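Local coordinates for helix-turn-helix domain-containing protein (Shewanella amazonensis SB2B, PDB 3KE2) that is of unknown function but carries a winged helix-turn-helix domain, and so probably binds DNA, at residues Phe19-Met29 with Ala53-Ile62; Leu39-Arg47 with Leu102-Gln110. All coordinates share one frame; numbering follows the deposited sequence.

Contact 1. Residues Phe19-Met29 with Ala53-Ile62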
# COMPACT_ATOMS: atom_id res chain seq x y z
N PHE A 19 -2.91 5.72 -3.56
CA PHE A 19 -1.99 4.96 -2.72
C PHE A 19 -0.67 5.71 -2.57
O PHE A 19 -0.17 5.87 -1.47
CB PHE A 19 -1.80 3.55 -3.32
CG PHE A 19 -0.76 2.69 -2.61
CD1 PHE A 19 -1.09 2.01 -1.45
CD2 PHE A 19 0.52 2.54 -3.14
CE1 PHE A 19 -0.14 1.24 -0.80
CE2 PHE A 19 1.46 1.76 -2.50
CZ PHE A 19 1.13 1.12 -1.33
N LEU A 20 -0.11 6.16 -3.67
CA LEU A 20 1.14 6.88 -3.62
C LEU A 20 0.99 8.19 -2.81
O LEU A 20 1.96 8.68 -2.21
CB LEU A 20 1.65 7.17 -5.03
CG LEU A 20 2.07 5.96 -5.89
CD1 LEU A 20 2.31 6.42 -7.30
CD2 LEU A 20 3.30 5.23 -5.34
N ARG A 21 -0.22 8.76 -2.79
CA ARG A 21 -0.51 9.97 -2.03
C ARG A 21 -0.30 9.67 -0.56
O ARG A 21 0.31 10.45 0.17
CB ARG A 21 -1.96 10.43 -2.27
CG ARG A 21 -2.38 11.73 -1.50
CD ARG A 21 -3.85 12.18 -1.80
NE ARG A 21 -4.14 12.31 -3.23
CZ ARG A 21 -4.93 11.49 -3.91
NH1 ARG A 21 -5.56 10.53 -3.27
NH2 ARG A 21 -5.13 11.66 -5.21
N LYS A 22 -0.80 8.51 -0.13
CA LYS A 22 -0.67 8.15 1.27
C LYS A 22 0.79 7.93 1.58
O LYS A 22 1.26 8.37 2.62
CB LYS A 22 -1.52 6.92 1.66
CG LYS A 22 -3.01 6.99 1.22
CD LYS A 22 -3.82 5.74 1.66
CE LYS A 22 -5.00 5.39 0.69
NZ LYS A 22 -5.98 6.48 0.45
N LEU A 23 1.54 7.27 0.70
CA LEU A 23 2.97 7.03 0.98
C LEU A 23 3.79 8.30 1.00
O LEU A 23 4.75 8.41 1.77
CB LEU A 23 3.60 6.05 -0.01
CG LEU A 23 3.58 4.56 0.30
CD1 LEU A 23 2.30 4.11 0.90
CD2 LEU A 23 3.88 3.81 -1.01
N TYR A 24 3.40 9.24 0.15
CA TYR A 24 4.10 10.52 0.04
C TYR A 24 3.88 11.34 1.30
O TYR A 24 4.84 11.92 1.86
CB TYR A 24 3.66 11.30 -1.20
CG TYR A 24 4.46 12.55 -1.41
CD1 TYR A 24 5.78 12.49 -1.85
CD2 TYR A 24 3.92 13.79 -1.19
CE1 TYR A 24 6.54 13.66 -2.04
CE2 TYR A 24 4.66 14.95 -1.38
CZ TYR A 24 5.97 14.88 -1.80
OH TYR A 24 6.69 16.05 -1.99
N LEU A 25 2.63 11.40 1.75
CA LEU A 25 2.34 12.14 2.98
C LEU A 25 3.12 11.52 4.14
O LEU A 25 3.82 12.22 4.89
CB LEU A 25 0.86 12.15 3.28
CG LEU A 25 0.02 13.04 2.40
CD1 LEU A 25 -1.41 12.99 2.87
CD2 LEU A 25 0.58 14.42 2.51
N ALA A 26 3.06 10.21 4.23
CA ALA A 26 3.73 9.51 5.29
C ALA A 26 5.22 9.83 5.26
O ALA A 26 5.84 9.96 6.30
CB ALA A 26 3.50 8.01 5.15
N HIS A 27 5.80 9.93 4.07
CA HIS A 27 7.23 10.26 3.94
C HIS A 27 7.47 11.68 4.47
O HIS A 27 8.37 11.90 5.25
CB HIS A 27 7.69 10.08 2.48
CG HIS A 27 9.07 10.56 2.18
ND1 HIS A 27 10.19 9.75 2.30
CD2 HIS A 27 9.52 11.74 1.69
CE1 HIS A 27 11.26 10.43 1.92
NE2 HIS A 27 10.88 11.64 1.54
N LEU A 28 6.64 12.63 4.05
CA LEU A 28 6.77 14.01 4.51
C LEU A 28 6.70 14.10 6.04
O LEU A 28 7.56 14.70 6.67
CB LEU A 28 5.69 14.87 3.89
CG LEU A 28 5.81 15.17 2.40
CD1 LEU A 28 4.61 16.00 2.01
CD2 LEU A 28 7.12 15.88 2.04
N MSE A 29 5.69 13.45 6.61
CA MSE A 29 5.45 13.43 8.05
C MSE A 29 6.57 12.79 8.83
O MSE A 29 6.82 13.14 9.98
CB MSE A 29 4.18 12.65 8.34
CG MSE A 29 2.96 13.30 7.80
SE MSE A 29 1.45 12.16 8.01
CE MSE A 29 0.23 13.22 7.10
N ALA A 53 -6.95 11.52 3.29
CA ALA A 53 -5.81 10.65 2.99
C ALA A 53 -5.30 10.07 4.30
O ALA A 53 -5.15 8.86 4.45
CB ALA A 53 -4.72 11.39 2.29
N ILE A 54 -5.09 10.96 5.27
CA ILE A 54 -4.62 10.57 6.59
C ILE A 54 -5.62 9.63 7.24
O ILE A 54 -5.24 8.62 7.85
CB ILE A 54 -4.39 11.79 7.47
CG1 ILE A 54 -3.19 12.58 6.94
CG2 ILE A 54 -4.11 11.39 8.88
CD1 ILE A 54 -3.01 13.94 7.59
N ALA A 55 -6.90 9.91 7.05
CA ALA A 55 -7.92 9.05 7.62
C ALA A 55 -7.78 7.63 7.13
O ALA A 55 -8.08 6.71 7.86
CB ALA A 55 -9.33 9.58 7.31
N SER A 56 -7.31 7.44 5.90
CA SER A 56 -7.21 6.10 5.34
C SER A 56 -5.82 5.41 5.47
O SER A 56 -5.60 4.36 4.89
CB SER A 56 -7.68 6.11 3.86
OG SER A 56 -6.83 6.94 3.07
N PHE A 57 -4.89 5.98 6.22
CA PHE A 57 -3.59 5.30 6.41
C PHE A 57 -3.81 3.93 7.03
O PHE A 57 -3.13 2.96 6.69
CB PHE A 57 -2.65 6.12 7.30
CG PHE A 57 -1.91 7.24 6.60
CD1 PHE A 57 -2.40 7.85 5.47
CD2 PHE A 57 -0.78 7.79 7.20
CE1 PHE A 57 -1.72 8.90 4.88
CE2 PHE A 57 -0.10 8.88 6.62
CZ PHE A 57 -0.57 9.42 5.47
N ALA A 58 -4.76 3.85 7.96
CA ALA A 58 -5.06 2.59 8.62
C ALA A 58 -5.41 1.51 7.58
O ALA A 58 -5.10 0.33 7.80
CB ALA A 58 -6.19 2.78 9.61
N ASP A 59 -6.02 1.91 6.46
CA ASP A 59 -6.37 0.97 5.38
C ASP A 59 -5.17 0.22 4.83
O ASP A 59 -5.31 -0.91 4.34
CB ASP A 59 -7.06 1.69 4.18
CG ASP A 59 -8.49 2.20 4.49
OD1 ASP A 59 -9.03 1.90 5.59
OD2 ASP A 59 -9.09 2.87 3.60
N ILE A 60 -3.99 0.83 4.88
CA ILE A 60 -2.79 0.18 4.36
C ILE A 60 -1.79 -0.15 5.46
O ILE A 60 -0.63 -0.41 5.19
CB ILE A 60 -2.14 1.03 3.21
CG1 ILE A 60 -1.61 2.39 3.70
CG2 ILE A 60 -3.18 1.20 2.06
CD1 ILE A 60 -0.65 3.10 2.68
N GLY A 61 -2.24 -0.14 6.71
CA GLY A 61 -1.38 -0.50 7.86
C GLY A 61 -0.42 0.52 8.45
O GLY A 61 0.47 0.16 9.22
N ILE A 62 -0.56 1.78 8.05
CA ILE A 62 0.28 2.85 8.59
C ILE A 62 -0.50 3.46 9.76
O ILE A 62 -1.61 4.00 9.56
CB ILE A 62 0.64 3.92 7.56
CG1 ILE A 62 1.40 3.30 6.38
CG2 ILE A 62 1.48 4.99 8.17
CD1 ILE A 62 1.79 4.29 5.25
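K22 runs from helix 14-31 across to the turn that follows helix 47-55. Its CB meets CE1 of the F57 ring at 3.8 Å. CG passes the carbonyl of A53 at longer range. CD and CE then lie alongside the hydroxyl of S56, with CE 3.4 Å from OG. A bend in the last torsion (chi4 -56°) turns the amine onto that hydroxyl. There NZ donates to S56 OG at 2.8 Å. The same OG donates onward to A53 O at 2.9 Å, and S56 N reaches that carbonyl from the same face of its plane. The hydroxyl thus relays the lysine to the end of helix 47-55. The rest of the contact is apolar. The F57 ring sits against the helix, its edge toward CB of L25, which lies in the ring plane. M29, a selenomethionine, brings SE 3.9 Å from F57 CE2 in an oblique Met-aromatic contact, and its methyl CE meets CD1 of I54 at 3.4 Å. Farther along, CD1 of I60 touches L23 CD1 at 3.6 Å and also approaches the F19 ring. I62 closes on the methyl of A26. Around this interface, M29 also packs on L39 of helix 36-43 and on Y78 of strand 77-82. I62 lies on I80 of that strand, while F19 and I60 reach D59 and F19 of the second subunit.

Contact 2. Residues Leu39-Arg47 with Leu102-Gln110. Unlike the reference sequence in segment 102-110: V108 (reference Asp).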
# COMPACT_ATOMS: atom_id res chain seq x y z
N LEU A 39 1.19 20.89 6.00
CA LEU A 39 1.08 20.05 4.82
C LEU A 39 0.37 20.79 3.66
O LEU A 39 0.75 20.65 2.50
CB LEU A 39 0.38 18.73 5.15
CG LEU A 39 1.23 17.75 5.99
CD1 LEU A 39 0.39 16.63 6.59
CD2 LEU A 39 2.37 17.18 5.15
N GLY A 40 -0.64 21.60 3.97
CA GLY A 40 -1.37 22.31 2.94
C GLY A 40 -0.52 23.31 2.19
O GLY A 40 -0.55 23.35 0.95
N LYS A 41 0.25 24.10 2.93
CA LYS A 41 1.10 25.14 2.34
C LYS A 41 2.24 24.56 1.51
O LYS A 41 2.64 25.16 0.50
CB LYS A 41 1.67 26.03 3.41
CG LYS A 41 0.65 26.83 4.15
CD LYS A 41 1.31 27.56 5.30
CE LYS A 41 0.39 28.56 5.98
NZ LYS A 41 1.09 29.22 7.13
N LEU A 42 2.76 23.41 1.94
CA LEU A 42 3.85 22.74 1.24
C LEU A 42 3.43 21.97 0.01
O LEU A 42 4.14 21.98 -0.99
CB LEU A 42 4.55 21.72 2.16
CG LEU A 42 5.60 20.81 1.49
CD1 LEU A 42 6.77 21.63 0.88
CD2 LEU A 42 6.11 19.81 2.49
N THR A 43 2.31 21.27 0.08
CA THR A 43 1.91 20.42 -1.04
C THR A 43 0.84 20.99 -1.92
O THR A 43 0.69 20.54 -3.05
CB THR A 43 1.35 19.07 -0.54
OG1 THR A 43 0.07 19.28 0.09
CG2 THR A 43 2.31 18.40 0.44
N GLY A 44 0.08 21.96 -1.43
CA GLY A 44 -0.99 22.53 -2.22
C GLY A 44 -2.30 21.75 -2.12
O GLY A 44 -3.35 22.28 -2.49
N MSE A 45 -2.29 20.50 -1.64
CA MSE A 45 -3.51 19.70 -1.48
C MSE A 45 -4.43 20.44 -0.48
O MSE A 45 -3.95 20.93 0.54
CB MSE A 45 -3.21 18.27 -0.96
CG MSE A 45 -2.13 17.45 -1.72
SE MSE A 45 -1.74 15.62 -1.01
CE MSE A 45 -0.05 15.25 -1.94
N PRO A 46 -5.75 20.51 -0.75
CA PRO A 46 -6.60 21.20 0.23
C PRO A 46 -6.77 20.36 1.48
O PRO A 46 -6.53 19.13 1.45
CB PRO A 46 -7.94 21.36 -0.50
CG PRO A 46 -8.01 20.17 -1.39
CD PRO A 46 -6.57 19.87 -1.81
N ARG A 47 -7.24 21.01 2.55
CA ARG A 47 -7.42 20.37 3.86
C ARG A 47 -8.22 19.07 3.90
O ARG A 47 -7.86 18.17 4.67
CB ARG A 47 -8.00 21.38 4.82
CG ARG A 47 -8.23 20.85 6.20
CD ARG A 47 -8.24 21.97 7.21
NE ARG A 47 -8.51 21.49 8.57
CZ ARG A 47 -8.21 22.15 9.70
NH1 ARG A 47 -7.58 23.34 9.64
NH2 ARG A 47 -8.51 21.60 10.89
N LEU A 102 1.89 12.98 -8.64
CA LEU A 102 0.83 13.53 -7.77
C LEU A 102 0.52 14.99 -8.03
O LEU A 102 -0.50 15.50 -7.55
CB LEU A 102 1.21 13.35 -6.28
CG LEU A 102 1.12 11.96 -5.64
CD1 LEU A 102 1.90 11.90 -4.32
CD2 LEU A 102 -0.34 11.52 -5.43
N GLY A 103 1.39 15.66 -8.79
CA GLY A 103 1.23 17.08 -9.12
C GLY A 103 1.48 18.01 -7.92
O GLY A 103 0.88 19.08 -7.82
N VAL A 104 2.39 17.60 -7.03
CA VAL A 104 2.67 18.41 -5.84
C VAL A 104 3.47 19.66 -6.20
O VAL A 104 4.58 19.60 -6.77
CB VAL A 104 3.35 17.59 -4.73
CG1 VAL A 104 3.75 18.49 -3.57
CG2 VAL A 104 2.42 16.50 -4.24
N ASP A 105 2.87 20.79 -5.85
CA ASP A 105 3.39 22.11 -6.06
C ASP A 105 3.65 22.75 -4.68
O ASP A 105 2.70 22.80 -3.88
CB ASP A 105 2.35 22.95 -6.85
CG ASP A 105 2.86 24.34 -7.30
OD1 ASP A 105 3.86 24.37 -8.04
OD2 ASP A 105 2.23 25.40 -6.98
N ASP A 106 4.89 23.19 -4.38
CA ASP A 106 5.18 23.94 -3.13
C ASP A 106 4.50 25.27 -3.37
O ASP A 106 5.01 26.11 -4.11
CB ASP A 106 6.67 24.10 -2.82
CG ASP A 106 6.96 25.00 -1.57
OD1 ASP A 106 6.07 25.77 -1.12
OD2 ASP A 106 8.09 24.95 -1.04
N ALA A 107 3.33 25.42 -2.77
CA ALA A 107 2.49 26.61 -2.95
C ALA A 107 3.24 27.97 -2.94
O ALA A 107 2.89 28.88 -3.69
CB ALA A 107 1.35 26.59 -1.89
N VAL A 108 4.26 28.10 -2.08
CA VAL A 108 5.04 29.35 -1.98
C VAL A 108 5.82 29.62 -3.27
O VAL A 108 6.10 30.77 -3.57
CB VAL A 108 6.00 29.35 -0.73
CG1 VAL A 108 6.88 30.57 -0.69
CG2 VAL A 108 5.20 29.24 0.57
N GLY A 109 6.18 28.58 -4.02
CA GLY A 109 6.93 28.73 -5.27
C GLY A 109 6.13 29.21 -6.48
O GLY A 109 6.70 29.76 -7.43
N GLN A 110 4.81 28.97 -6.46
CA GLN A 110 3.89 29.37 -7.54
C GLN A 110 3.44 30.85 -7.45
O GLN A 110 3.57 31.61 -8.43
CB GLN A 110 2.68 28.42 -7.57
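The hydroxyl OG1 of T43, whose CB lies 3.9 Å from CG1 of V104, is held by two bonds. It donates to L39 O at 2.9 Å from above the carbonyl plane, and it accepts from M45 N, forming an ST turn. T43 N reaches L39 O from the other face. With chi1 at 70°, OG1 is placed between backbone N and carbonyl carbon, within range of both partners. V104 presses CG1 on T43. Backbone joins the rest. D106 CA makes a CH···O contact to L42 O at 3.1 Å, nearly straight at 163°. A107 N gives K41 O a weak, bent bond. D106 is the N-cap of a short, weakly bonded helix, 107-110; its OD1 accepts from V108 N at 3.1 Å on the anti side, out of the carboxylate plane. V108 differs here from the reference sequence. Replacing D106 with an alanine removes the carboxylate, which would probably leave V108 N without its capping partner and let the first turn fray. G44, at positive phi, ends helix 36-43 and starts the turn into helix 47-55. The C-terminal tail lies across the turn between consecutive helices, the connection characteristic of a helix-turn-helix domain.

In the fold
Contact 1 is buried and contact 2 lies at the surface; their centres are about 16 Å apart. Helix 14-31 forms one side of contact 1 and also packs on both segments of contact 2: L28 on T43, and Y24 and R21 on L102. The other side of contact 1 is the end of helix 47-55 and the turn after it. Contact 2 pairs the end of helix 36-43 and the next turn with the tail 102-110. The chemistry follows the depth. Contact 1 is mainly apolar side chains, with one lysine-serine hydrogen bond among them. Contact 2 joins mainly backbone to backbone, with V104 on T43, and its only hydrogen bond across is weak. The second subunit reaches contact 1 but not contact 2.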